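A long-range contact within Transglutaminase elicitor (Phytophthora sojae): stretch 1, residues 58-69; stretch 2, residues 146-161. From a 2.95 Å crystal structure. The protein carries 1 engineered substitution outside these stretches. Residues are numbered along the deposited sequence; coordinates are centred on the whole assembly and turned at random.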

# COMPACT_ATOMS: atom_id res chain seq x y z
N PRO A 58 19.99 -1.81 18.80
CA PRO A 58 19.00 -2.85 19.06
C PRO A 58 17.77 -2.66 18.19
O PRO A 58 17.40 -1.52 17.87
CB PRO A 58 18.63 -2.62 20.53
CG PRO A 58 19.74 -1.83 21.11
CD PRO A 58 20.23 -0.97 19.99
N SER A 59 17.14 -3.77 17.80
CA SER A 59 15.96 -3.74 16.95
C SER A 59 14.77 -3.03 17.60
O SER A 59 14.75 -2.83 18.82
CB SER A 59 15.55 -5.17 16.58
OG SER A 59 15.19 -5.92 17.73
N ALA A 60 13.80 -2.64 16.77
CA ALA A 60 12.57 -2.00 17.25
C ALA A 60 11.80 -2.89 18.23
O ALA A 60 11.18 -2.39 19.17
CB ALA A 60 11.69 -1.61 16.08
N ALA A 61 11.87 -4.20 18.02
CA ALA A 61 11.27 -5.17 18.93
C ALA A 61 11.95 -5.14 20.30
O ALA A 61 11.27 -4.99 21.32
CB ALA A 61 11.32 -6.56 18.34
N GLU A 62 13.27 -5.27 20.30
CA GLU A 62 14.07 -5.25 21.53
C GLU A 62 13.88 -3.96 22.31
O GLU A 62 13.81 -3.98 23.54
CB GLU A 62 15.56 -5.46 21.20
CG GLU A 62 16.49 -5.40 22.42
CD GLU A 62 17.87 -5.97 22.15
OE1 GLU A 62 18.06 -6.65 21.12
OE2 GLU A 62 18.77 -5.74 22.99
N LYS A 63 13.80 -2.84 21.59
CA LYS A 63 13.59 -1.54 22.21
C LYS A 63 12.21 -1.44 22.87
O LYS A 63 12.07 -0.83 23.93
CB LYS A 63 13.77 -0.42 21.18
CG LYS A 63 15.21 -0.15 20.80
CD LYS A 63 15.32 1.08 19.92
CE LYS A 63 16.76 1.38 19.57
NZ LYS A 63 16.85 2.57 18.69
N TYR A 64 11.21 -2.05 22.24
CA TYR A 64 9.85 -2.09 22.79
C TYR A 64 9.80 -2.93 24.06
O TYR A 64 9.18 -2.52 25.05
CB TYR A 64 8.84 -2.61 21.76
CG TYR A 64 7.41 -2.63 22.27
CD1 TYR A 64 6.62 -1.48 22.24
CD2 TYR A 64 6.86 -3.79 22.81
CE1 TYR A 64 5.31 -1.49 22.72
CE2 TYR A 64 5.56 -3.82 23.29
CZ TYR A 64 4.79 -2.67 23.24
OH TYR A 64 3.50 -2.69 23.72
N ALA A 65 10.45 -4.09 24.03
CA ALA A 65 10.52 -4.96 25.19
C ALA A 65 11.17 -4.25 26.39
O ALA A 65 10.59 -4.20 27.47
CB ALA A 65 11.27 -6.24 24.85
N LYS A 66 12.36 -3.69 26.16
CA LYS A 66 13.11 -2.98 27.20
C LYS A 66 12.33 -1.84 27.86
O LYS A 66 12.35 -1.70 29.09
CB LYS A 66 14.43 -2.44 26.64
CG LYS A 66 15.51 -3.49 26.43
CD LYS A 66 16.78 -2.84 25.89
CE LYS A 66 17.94 -3.82 25.84
NZ LYS A 66 19.19 -3.19 25.34
N ALA A 67 11.65 -1.04 27.05
CA ALA A 67 10.92 0.13 27.53
C ALA A 67 9.71 -0.21 28.37
O ALA A 67 9.44 0.44 29.39
CB ALA A 67 10.51 1.00 26.36
N PHE A 68 8.97 -1.23 27.95
CA PHE A 68 7.68 -1.57 28.56
C PHE A 68 7.74 -2.86 29.39
O PHE A 68 6.73 -3.56 29.54
CB PHE A 68 6.58 -1.62 27.49
CG PHE A 68 6.40 -0.32 26.75
CD1 PHE A 68 5.61 0.69 27.27
CD2 PHE A 68 7.04 -0.11 25.53
CE1 PHE A 68 5.44 1.89 26.58
CE2 PHE A 68 6.87 1.09 24.83
CZ PHE A 68 6.07 2.09 25.36
N GLY A 69 8.93 -3.16 29.91
CA GLY A 69 9.13 -4.25 30.86
C GLY A 69 8.74 -5.64 30.40
O GLY A 69 7.98 -6.33 31.08
N LYS A 146 12.52 9.30 23.89
CA LYS A 146 13.08 8.49 24.97
C LYS A 146 12.00 8.11 25.97
O LYS A 146 11.26 8.98 26.45
CB LYS A 146 14.23 9.23 25.67
N HIS A 147 11.89 6.82 26.25
CA HIS A 147 10.92 6.31 27.21
C HIS A 147 11.54 5.18 28.02
O HIS A 147 11.98 4.17 27.45
CB HIS A 147 9.66 5.83 26.49
CG HIS A 147 8.52 5.53 27.42
ND1 HIS A 147 8.34 4.30 28.00
CD2 HIS A 147 7.51 6.31 27.86
CE1 HIS A 147 7.26 4.33 28.76
NE2 HIS A 147 6.74 5.54 28.70
N ASN A 148 11.58 5.35 29.34
CA ASN A 148 12.25 4.43 30.27
C ASN A 148 13.68 4.05 29.85
O ASN A 148 14.05 2.87 29.84
CB ASN A 148 11.39 3.19 30.54
CG ASN A 148 10.07 3.52 31.23
OD1 ASN A 148 9.95 4.54 31.93
ND2 ASN A 148 9.07 2.67 31.04
N GLY A 149 14.46 5.07 29.50
CA GLY A 149 15.89 4.90 29.23
C GLY A 149 16.26 4.41 27.85
O GLY A 149 17.45 4.32 27.52
N VAL A 150 15.26 4.07 27.03
CA VAL A 150 15.52 3.64 25.66
C VAL A 150 15.01 4.65 24.62
O VAL A 150 13.87 5.14 24.72
CB VAL A 150 15.01 2.18 25.38
CG1 VAL A 150 13.53 2.06 25.58
CG2 VAL A 150 15.40 1.71 23.99
N THR A 151 15.87 4.98 23.66
CA THR A 151 15.55 5.92 22.60
C THR A 151 14.91 5.19 21.42
O THR A 151 15.48 4.25 20.87
CB THR A 151 16.81 6.69 22.12
OG1 THR A 151 17.40 7.38 23.23
CG2 THR A 151 16.46 7.71 21.03
N PHE A 152 13.71 5.63 21.07
CA PHE A 152 13.00 5.13 19.89
C PHE A 152 13.19 6.09 18.73
O PHE A 152 12.83 7.26 18.82
CB PHE A 152 11.51 4.96 20.18
CG PHE A 152 11.19 3.83 21.11
CD1 PHE A 152 10.97 2.55 20.61
CD2 PHE A 152 11.10 4.03 22.48
CE1 PHE A 152 10.67 1.49 21.46
CE2 PHE A 152 10.80 2.98 23.34
CZ PHE A 152 10.58 1.71 22.82
N GLN A 153 13.77 5.59 17.65
CA GLN A 153 13.93 6.38 16.43
C GLN A 153 12.59 6.42 15.69
O GLN A 153 11.78 5.50 15.83
CB GLN A 153 15.03 5.78 15.55
CG GLN A 153 16.43 5.79 16.17
CD GLN A 153 16.95 7.19 16.47
OE1 GLN A 153 17.53 7.43 17.53
NE2 GLN A 153 16.75 8.11 15.54
N PRO A 154 12.35 7.49 14.90
CA PRO A 154 11.13 7.55 14.09
C PRO A 154 10.93 6.26 13.29
O PRO A 154 9.80 5.79 13.15
CB PRO A 154 11.40 8.72 13.15
CG PRO A 154 12.22 9.64 13.98
CD PRO A 154 13.10 8.76 14.83
N MET A 155 12.02 5.71 12.80
CA MET A 155 12.01 4.46 12.06
C MET A 155 11.58 3.26 12.92
O MET A 155 10.82 2.40 12.46
CB MET A 155 13.38 4.21 11.45
CG MET A 155 13.42 3.07 10.47
SD MET A 155 12.29 3.34 9.11
CE MET A 155 12.55 1.81 8.26
N ASP A 156 12.06 3.21 14.16
CA ASP A 156 11.66 2.17 15.11
C ASP A 156 10.14 2.20 15.33
O ASP A 156 9.49 1.15 15.37
CB ASP A 156 12.36 2.35 16.46
CG ASP A 156 13.85 2.01 16.40
OD1 ASP A 156 14.22 0.98 15.80
OD2 ASP A 156 14.64 2.77 17.00
N LEU A 157 9.59 3.41 15.45
CA LEU A 157 8.16 3.60 15.64
C LEU A 157 7.36 3.20 14.41
O LEU A 157 6.25 2.68 14.53
CB LEU A 157 7.85 5.04 16.05
CG LEU A 157 8.50 5.54 17.34
CD1 LEU A 157 8.09 6.97 17.62
CD2 LEU A 157 8.15 4.66 18.53
N LYS A 158 7.92 3.44 13.23
CA LYS A 158 7.32 2.97 11.97
C LYS A 158 7.20 1.45 11.96
O LYS A 158 6.22 0.90 11.46
CB LYS A 158 8.12 3.47 10.76
CG LYS A 158 7.98 4.96 10.50
CD LYS A 158 8.75 5.41 9.27
CE LYS A 158 8.52 6.90 9.02
NZ LYS A 158 9.12 7.37 7.74
N ALA A 159 8.21 0.77 12.51
CA ALA A 159 8.21 -0.68 12.65
C ALA A 159 7.12 -1.16 13.60
O ALA A 159 6.35 -2.07 13.27
CB ALA A 159 9.56 -1.18 13.13
N LEU A 160 7.06 -0.54 14.77
CA LEU A 160 6.10 -0.92 15.80
C LEU A 160 4.66 -0.74 15.33
O LEU A 160 3.86 -1.67 15.43
CB LEU A 160 6.36 -0.16 17.10
CG LEU A 160 7.69 -0.43 17.83
CD1 LEU A 160 7.78 0.44 19.07
CD2 LEU A 160 7.86 -1.90 18.19
N VAL A 161 4.34 0.44 14.81
CA VAL A 161 2.98 0.74 14.35
C VAL A 161 2.57 -0.11 13.14
O VAL A 161 1.41 -0.48 13.00
CB VAL A 161 2.76 2.26 14.09
CG1 VAL A 161 3.47 2.73 12.83
CG2 VAL A 161 1.28 2.59 14.01

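A short helix often packs against a neighbouring segment through one stripe of residues, with small side chains where the backbones come close and a few well-placed polar bonds among the apolar contacts. The contact between residues 58-69 and 146-161 of this transglutaminase elicitor is a compact example. The first stretch is built around helix 60-67. The second runs from a strand ending at His 147 through a type I' beta turn, from His 147 to Val 150, into strand 150-152 and then helix 154-161. The two helices cross almost at right angles, at 88°, with their axes 9.5 Å apart at closest approach, whereas the first helix runs at 134° to strand 150-152, approaching its axis to 8.7 Å. The first helix thus meets the second near its own N-terminus and the turn near its C-terminus: the CA atoms of Ala 60 and Asp 156 lie 4.8 Å apart, and those of Ala 67 and Asn 148 lie 5.3 Å apart.

A side chain accepts a backbone amide at the start of each helix, in opposite senses: the N-cap residue Ser 59 accepts through OG from Glu 62 N at 3.3 Å, a capping bond, whereas Asp 156 OD2, inside the second helix, accepts from N of its N-cap residue Gln 153 at 3.0 Å.

The facing stripe is Ala 60, Lys 63 and Ala 67, three or four residues apart and so on one side of the helix. At the N-terminal end, the small side chain of Ala 60 allows close packing: its CB lies 3.7 Å from Ala 159 CB and 3.6 Å from Asp 156 O. Leu 160 extends this apolar patch, its CD2 reaching Tyr 64 CB at 3.8 Å.

Lys 63 supplies the polar link. Its side chain, extended beyond an m chi1, carries NZ to Asp 156 OD2 at 2.8 Å, forming a salt bridge that is also a hydrogen bond. The same NZ donates to Thr 151 O at 3.1 Å, so one ammonium group ties the first helix to both the strand and the second helix. OD2 in turn joins the lysine to the backbone at Gln 153. The aliphatic part of the lysine is used as well, with CG 3.7 Å from Val 150 CG2 and CB 3.7 Å from Phe 152 CE1.

Farther along, Ala 67 CB packs 3.3 Å from Val 150 CG1 and meets the edge of the Phe 152 ring, 3.6 Å from CZ. Its carbonyl, near the helix end, accepts a hydrogen bond from the turn: Asn 148 ND2 lies 2.8 Å from Ala 67 O, and the N-H...O angle of 178° is essentially linear.

Phe 68, the first residue to leave helical geometry, finishes the contact. Its CB points sideways, but the ring comes nearer and pairs with the His 147 ring. The planes are near parallel, at 23°, yet slid apart with centroids 5.0 Å from each other, so the rings barely overlap. Together the two stretches bury 640 Å², counting both sides.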